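Local coordinates for WbbM protein (Klebsiella pneumoniae, PDB 6U4B), which is a trimeric bifunctional glycosyltransferase that polymerises O-antigen, with a DUF4422 region and a second region of glycosyltransferase family 8, at residues H106-E111 / E279-F284; F100-R105 / T213-M218. All blocks are in the same frame, centred on the assembly; numbering follows the deposited sequence.

Contact 1 (H106-E111 / E279-F284); sequences HLNFSE and ELQRTF
Leu107 and Arg282 form a single backbone bridge, and the two segments run in roughly opposing directions, 138° apart end to end. Two backbone bonds flank this bridge: Thr283 N gives to His106 O at 3.0 Å, and Asn108 N gives to Gln281 O at 3.0 Å. The loop 106-111 is thereby laid along the broken strand 277-285, which pairs with strands 122-125 and 152-159 in a mixed sheet. Side chains add to both ends. The hydroxyl OG1 of Thr283 accepts from His106 N at 3.1 Å, in a bond bent to 142°. It also shares Tyr132 with His106, whose ND1 binds the same phenol oxygen. At the other end Asn108 CG lies anti to the backbone N, which sets its amide alongside that of Gln281, the planes 37° apart. Asn108 ND2 gives to Gln281 OE1 at 3.2 Å, and the acceptor lies nearly in the Asn108 amide plane. Ser110 N gives to Asn108 OD1, closing an Asx turn, and Ser110 OG adds a second bond to the same oxygen. Gln281 NE2 is hydrogen-bonded to Glu117. On the apolar side, Leu280 CD1 packs 3.8 Å from Phe109 CD2 and 4.1 Å from Leu107 CB. Asn108 is held through both ends of its amide, which should fix its flip. The contact is thus a buried polar seam, backed on one flank by leucine and phenylalanine.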
loop_
_atom_site.group_PDB
_atom_site.type_symbol
_atom_site.label_atom_id
_atom_site.label_comp_id
_atom_site.label_asym_id
_atom_site.label_seq_id
_atom_site.Cartn_x
_atom_site.Cartn_y
_atom_site.Cartn_z
ATOM N N HIS A 106 8.382 52.730 0.355
ATOM C CA HIS A 106 7.068 53.312 0.121
ATOM C C HIS A 106 7.228 54.741 -0.387
ATOM O O HIS A 106 8.342 55.251 -0.543
ATOM C CB HIS A 106 6.223 53.273 1.401
ATOM C CG HIS A 106 6.080 51.902 1.985
ATOM N ND1 HIS A 106 6.424 51.607 3.287
ATOM C CD2 HIS A 106 5.630 50.745 1.444
ATOM C CE1 HIS A 106 6.194 50.327 3.522
ATOM N NE2 HIS A 106 5.712 49.781 2.420
ATOM N N LEU A 107 6.095 55.391 -0.637
ATOM C CA LEU A 107 6.067 56.779 -1.073
ATOM C C LEU A 107 5.590 57.669 0.067
ATOM O O LEU A 107 4.722 57.280 0.855
ATOM C CB LEU A 107 5.151 56.955 -2.283
ATOM C CG LEU A 107 5.536 56.229 -3.573
ATOM C CD1 LEU A 107 4.360 56.240 -4.535
ATOM C CD2 LEU A 107 6.757 56.868 -4.209
ATOM N N ASN A 108 6.164 58.865 0.145
ATOM C CA ASN A 108 5.763 59.866 1.126
ATOM C C ASN A 108 4.627 60.688 0.528
ATOM O O ASN A 108 4.840 61.474 -0.400
ATOM C CB ASN A 108 6.953 60.742 1.505
ATOM C CG ASN A 108 6.581 61.872 2.449
ATOM O OD1 ASN A 108 5.468 61.930 2.973
ATOM N ND2 ASN A 108 7.526 62.774 2.680
ATOM N N PHE A 109 3.421 60.503 1.058
ATOM C CA PHE A 109 2.244 61.220 0.589
ATOM C C PHE A 109 1.946 62.475 1.400
ATOM O O PHE A 109 0.968 63.168 1.100
ATOM C CB PHE A 109 1.018 60.297 0.617
ATOM C CG PHE A 109 1.178 59.047 -0.198
ATOM C CD1 PHE A 109 1.601 57.868 0.392
ATOM C CD2 PHE A 109 0.903 59.050 -1.555
ATOM C CE1 PHE A 109 1.748 56.716 -0.355
ATOM C CE2 PHE A 109 1.048 57.902 -2.310
ATOM C CZ PHE A 109 1.471 56.732 -1.709
ATOM N N SER A 110 2.754 62.787 2.411
ATOM C CA SER A 110 2.448 63.892 3.305
ATOM C C SER A 110 2.845 65.227 2.681
ATOM O O SER A 110 3.592 65.291 1.699
ATOM C CB SER A 110 3.157 63.716 4.648
ATOM O OG SER A 110 4.520 64.093 4.561
ATOM N N GLU A 111 2.332 66.307 3.278
ATOM C CA GLU A 111 2.621 67.648 2.774
ATOM C C GLU A 111 4.108 67.964 2.853
ATOM O O GLU A 111 4.665 68.592 1.945
ATOM C CB GLU A 111 1.811 68.683 3.555
ATOM C CG GLU A 111 0.318 68.633 3.280
ATOM C CD GLU A 111 -0.037 69.184 1.915
ATOM O OE1 GLU A 111 -0.290 70.403 1.813
ATOM O OE2 GLU A 111 -0.051 68.401 0.942
ATOM N N GLU A 279 5.865 64.330 -7.965
ATOM C CA GLU A 279 6.988 63.528 -7.504
ATOM C C GLU A 279 7.047 63.540 -5.982
ATOM O O GLU A 279 6.996 64.605 -5.358
ATOM C CB GLU A 279 8.298 64.048 -8.094
ATOM C CG GLU A 279 8.433 63.807 -9.589
ATOM C CD GLU A 279 9.706 64.394 -10.170
ATOM O OE1 GLU A 279 9.840 64.410 -11.411
ATOM O OE2 GLU A 279 10.573 64.839 -9.389
ATOM N N LEU A 280 7.153 62.355 -5.391
ATOM C CA LEU A 280 7.164 62.191 -3.947
ATOM C C LEU A 280 8.506 61.627 -3.500
ATOM O O LEU A 280 9.244 61.027 -4.288
ATOM C CB LEU A 280 6.030 61.263 -3.492
ATOM C CG LEU A 280 4.621 61.608 -3.977
ATOM C CD1 LEU A 280 3.672 60.457 -3.692
ATOM C CD2 LEU A 280 4.123 62.892 -3.329
ATOM N N GLN A 281 8.817 61.820 -2.221
ATOM C CA GLN A 281 10.020 61.232 -1.651
ATOM C C GLN A 281 9.855 59.723 -1.491
ATOM O O GLN A 281 8.743 59.207 -1.357
ATOM C CB GLN A 281 10.341 61.865 -0.295
ATOM C CG GLN A 281 10.663 63.355 -0.334
ATOM C CD GLN A 281 11.129 63.881 1.013
ATOM O OE1 GLN A 281 10.326 64.091 1.923
ATOM N NE2 GLN A 281 12.432 64.087 1.148
ATOM N N ARG A 282 10.983 59.015 -1.505
ATOM C CA ARG A 282 11.025 57.581 -1.262
ATOM C C ARG A 282 11.423 57.311 0.181
ATOM O O ARG A 282 12.235 58.034 0.760
ATOM C CB ARG A 282 12.021 56.880 -2.192
ATOM C CG ARG A 282 11.750 57.068 -3.667
ATOM C CD ARG A 282 12.694 56.229 -4.525
ATOM N NE ARG A 282 14.025 56.822 -4.655
ATOM C CZ ARG A 282 14.367 57.690 -5.603
ATOM N NH1 ARG A 282 13.477 58.077 -6.508
ATOM N NH2 ARG A 282 15.600 58.178 -5.647
ATOM N N THR A 283 10.853 56.256 0.757
ATOM C CA THR A 283 11.212 55.826 2.100
ATOM C C THR A 283 11.903 54.469 2.055
ATOM O O THR A 283 11.777 53.707 1.092
ATOM C CB THR A 283 9.983 55.745 3.018
ATOM O OG1 THR A 283 9.248 54.545 2.742
ATOM C CG2 THR A 283 9.076 56.951 2.814
ATOM N N PHE A 284 12.649 54.177 3.118
ATOM C CA PHE A 284 13.246 52.864 3.306
ATOM C C PHE A 284 13.163 52.479 4.774
ATOM O O PHE A 284 13.430 53.297 5.658
ATOM C CB PHE A 284 14.709 52.814 2.845
ATOM C CG PHE A 284 15.383 51.498 3.136
ATOM C CD1 PHE A 284 16.354 51.400 4.119
ATOM C CD2 PHE A 284 15.023 50.352 2.442
ATOM C CE1 PHE A 284 16.966 50.188 4.393
ATOM C CE2 PHE A 284 15.631 49.137 2.713
ATOM C CZ PHE A 284 16.604 49.057 3.689
#

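Contact 2 (F100-R105 / T213-M218)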
loop_
_atom_site.group_PDB
_atom_site.type_symbol
_atom_site.label_atom_id
_atom_site.label_comp_id
_atom_site.label_asym_id
_atom_site.label_seq_id
_atom_site.Cartn_x
_atom_site.Cartn_y
_atom_site.Cartn_z
ATOM N N PHE A 100 1.199 50.948 -6.606
ATOM C CA PHE A 100 2.061 49.837 -6.231
ATOM C C PHE A 100 3.281 50.370 -5.499
ATOM O O PHE A 100 3.902 51.340 -5.940
ATOM C CB PHE A 100 2.508 49.025 -7.455
ATOM C CG PHE A 100 1.372 48.466 -8.257
ATOM C CD1 PHE A 100 0.832 49.187 -9.305
ATOM C CD2 PHE A 100 0.843 47.222 -7.961
ATOM C CE1 PHE A 100 -0.217 48.677 -10.046
ATOM C CE2 PHE A 100 -0.205 46.705 -8.696
ATOM C CZ PHE A 100 -0.736 47.434 -9.741
ATOM N N MET A 101 3.612 49.732 -4.379
ATOM C CA MET A 101 4.794 50.066 -3.601
ATOM C C MET A 101 5.490 48.776 -3.192
ATOM O O MET A 101 4.912 47.690 -3.254
ATOM C CB MET A 101 4.436 50.902 -2.361
ATOM C CG MET A 101 3.735 52.219 -2.681
ATOM S SD MET A 101 3.501 53.327 -1.268
ATOM C CE MET A 101 2.379 52.373 -0.248
ATOM N N HIS A 102 6.753 48.903 -2.795
ATOM C CA HIS A 102 7.494 47.764 -2.276
ATOM C C HIS A 102 7.071 47.490 -0.832
ATOM O O HIS A 102 6.276 48.223 -0.242
ATOM C CB HIS A 102 8.995 48.013 -2.383
ATOM C CG HIS A 102 9.443 48.399 -3.758
ATOM N ND1 HIS A 102 9.424 47.520 -4.820
ATOM C CD2 HIS A 102 9.910 49.572 -4.249
ATOM C CE1 HIS A 102 9.864 48.133 -5.905
ATOM N NE2 HIS A 102 10.166 49.379 -5.585
ATOM N N TYR A 103 7.603 46.412 -0.248
ATOM C CA TYR A 103 7.224 46.042 1.110
ATOM C C TYR A 103 8.038 46.771 2.169
ATOM O O TYR A 103 7.548 46.950 3.289
ATOM C CB TYR A 103 7.338 44.521 1.321
ATOM C CG TYR A 103 8.742 43.966 1.444
ATOM C CD1 TYR A 103 9.299 43.703 2.690
ATOM C CD2 TYR A 103 9.499 43.672 0.314
ATOM C CE1 TYR A 103 10.575 43.179 2.812
ATOM C CE2 TYR A 103 10.784 43.147 0.426
ATOM C CZ TYR A 103 11.314 42.906 1.678
ATOM O OH TYR A 103 12.584 42.387 1.794
ATOM N N ARG A 104 9.259 47.203 1.851
ATOM C CA ARG A 104 10.038 48.032 2.763
ATOM C C ARG A 104 10.407 49.379 2.151
ATOM O O ARG A 104 11.206 50.118 2.735
ATOM C CB ARG A 104 11.296 47.289 3.221
ATOM C CG ARG A 104 11.078 46.435 4.452
ATOM C CD ARG A 104 12.218 45.458 4.673
ATOM N NE ARG A 104 13.490 46.116 4.943
ATOM C CZ ARG A 104 14.614 45.464 5.224
ATOM N NH1 ARG A 104 15.733 46.135 5.460
ATOM N NH2 ARG A 104 14.614 44.139 5.269
ATOM N N ARG A 105 9.860 49.707 0.983
ATOM C CA ARG A 105 10.077 50.997 0.339
ATOM C C ARG A 105 8.726 51.533 -0.105
ATOM O O ARG A 105 8.001 50.858 -0.845
ATOM C CB ARG A 105 11.033 50.874 -0.851
ATOM C CG ARG A 105 12.464 50.539 -0.467
ATOM C CD ARG A 105 13.239 50.018 -1.664
ATOM N NE ARG A 105 14.671 49.914 -1.395
ATOM C CZ ARG A 105 15.268 48.831 -0.908
ATOM N NH1 ARG A 105 14.558 47.746 -0.625
ATOM N NH2 ARG A 105 16.578 48.833 -0.700
ATOM N N THR A 213 12.051 52.923 -11.430
ATOM C CA THR A 213 11.167 52.450 -10.380
ATOM C C THR A 213 10.018 51.681 -11.013
ATOM O O THR A 213 9.748 51.802 -12.212
ATOM C CB THR A 213 10.624 53.614 -9.546
ATOM O OG1 THR A 213 9.893 53.109 -8.422
ATOM C CG2 THR A 213 9.701 54.481 -10.396
ATOM N N ASN A 214 9.357 50.875 -10.184
ATOM C CA ASN A 214 8.045 50.317 -10.486
ATOM C C ASN A 214 7.030 50.745 -9.432
ATOM O O ASN A 214 5.980 50.113 -9.280
ATOM C CB ASN A 214 8.115 48.793 -10.589
ATOM C CG ASN A 214 8.940 48.176 -9.478
ATOM O OD1 ASN A 214 9.849 48.808 -8.941
ATOM N ND2 ASN A 214 8.632 46.937 -9.129
ATOM N N MET A 215 7.341 51.808 -8.699
ATOM C CA MET A 215 6.517 52.301 -7.607
ATOM C C MET A 215 5.800 53.561 -8.077
ATOM O O MET A 215 6.447 54.563 -8.398
ATOM C CB MET A 215 7.387 52.582 -6.382
ATOM C CG MET A 215 6.635 52.812 -5.088
ATOM S SD MET A 215 7.718 52.596 -3.660
ATOM C CE MET A 215 8.985 53.816 -4.001
ATOM N N PHE A 216 4.472 53.505 -8.135
ATOM C CA PHE A 216 3.703 54.635 -8.639
ATOM C C PHE A 216 2.272 54.539 -8.136
ATOM O O PHE A 216 1.833 53.497 -7.644
ATOM C CB PHE A 216 3.722 54.693 -10.175
ATOM C CG PHE A 216 3.201 53.442 -10.843
ATOM C CD1 PHE A 216 4.074 52.492 -11.345
ATOM C CD2 PHE A 216 1.837 53.222 -10.973
ATOM C CE1 PHE A 216 3.598 51.345 -11.963
ATOM C CE2 PHE A 216 1.355 52.079 -11.587
ATOM C CZ PHE A 216 2.237 51.140 -12.084
ATOM N N VAL A 217 1.556 55.652 -8.265
ATOM C CA VAL A 217 0.105 55.702 -8.144
ATOM C C VAL A 217 -0.411 56.479 -9.346
ATOM O O VAL A 217 0.042 57.601 -9.601
ATOM C CB VAL A 217 -0.356 56.375 -6.835
ATOM C CG1 VAL A 217 -1.864 56.221 -6.663
ATOM C CG2 VAL A 217 0.388 55.807 -5.633
ATOM N N MET A 218 -1.342 55.891 -10.094
ATOM C CA MET A 218 -1.872 56.569 -11.267
ATOM C C MET A 218 -3.377 56.360 -11.360
ATOM O O MET A 218 -3.952 55.488 -10.702
ATOM C CB MET A 218 -1.185 56.105 -12.556
ATOM C CG MET A 218 -1.365 54.642 -12.875
ATOM S SD MET A 218 -0.587 54.217 -14.445
ATOM C CE MET A 218 1.129 54.578 -14.090
#
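Phe100 and Phe216 form an antiparallel hydrogen-bonded pair, where strand 97-102 meets strand 216-219 in the mixed sheet of the DUF4422 region. Phe100 N gives to Phe216 O at 2.8 Å, and Phe216 N returns a more bent bond to Phe100 O. Both side chains leave on the same face of the sheet and lie side by side. Their rings make an offset edge-to-face pair, centroids 5.5 Å apart and planes at 69°. The edge of Phe100 is directed at the face of Phe216, with CD1 of Phe100 3.7 Å from CZ of Phe216. Phe216 can meet it because its CG sits between the backbone N and the carbonyl carbon (chi1 58°). His85 and Phe262 extend this aromatic group, the first against Phe100 and the second against Phe216.

Past the pair, Met215 takes over. Met215 CG lies anti to the backbone N, and the side chain runs across segment 100-105, its CG 3.2 Å from Phe100 O and its SD 3.3 Å from Arg105 O. Met215 CG meets Met101 CG at 3.8 Å, the two side chains crossing at a slant. The sulfur of Met215 continues to the His102 ring, which it approaches obliquely. Asn214 comes to the same ring from another direction, at its edge, with the amide and ring planes 56° apart. His102 ND1 is hydrogen-bonded to Glu81. The segment 213-218 begins with an ST turn, Met215 N giving to Thr213 OG1. On the other side of the imidazole from CG, His102 CE1 lies 3.1 Å from Asn214 OD1.

In the fold
From the N terminus, after strands 29-35 and 47-51 and two helices, the chain reaches strand 97-102 and enters contact 2 at 100-105. It goes straight on into 106-111, the first half of contact 1. About a hundred residues later, after several helices, strands 122-125 and 152-159 and much loop, it returns at 213-218 and closes contact 2. Helices 220-240 and 253-272 follow before 279-284 closes contact 1. The segments alternate, so the two loops cross. Strand 152-159 pairs with both 216-219 and 277-285, so both contacts reach one sheet. Their centres lie about 10 Å apart. They touch directly where Met101 packs on Leu107 and where Phe284 packs on Arg104 and Arg105.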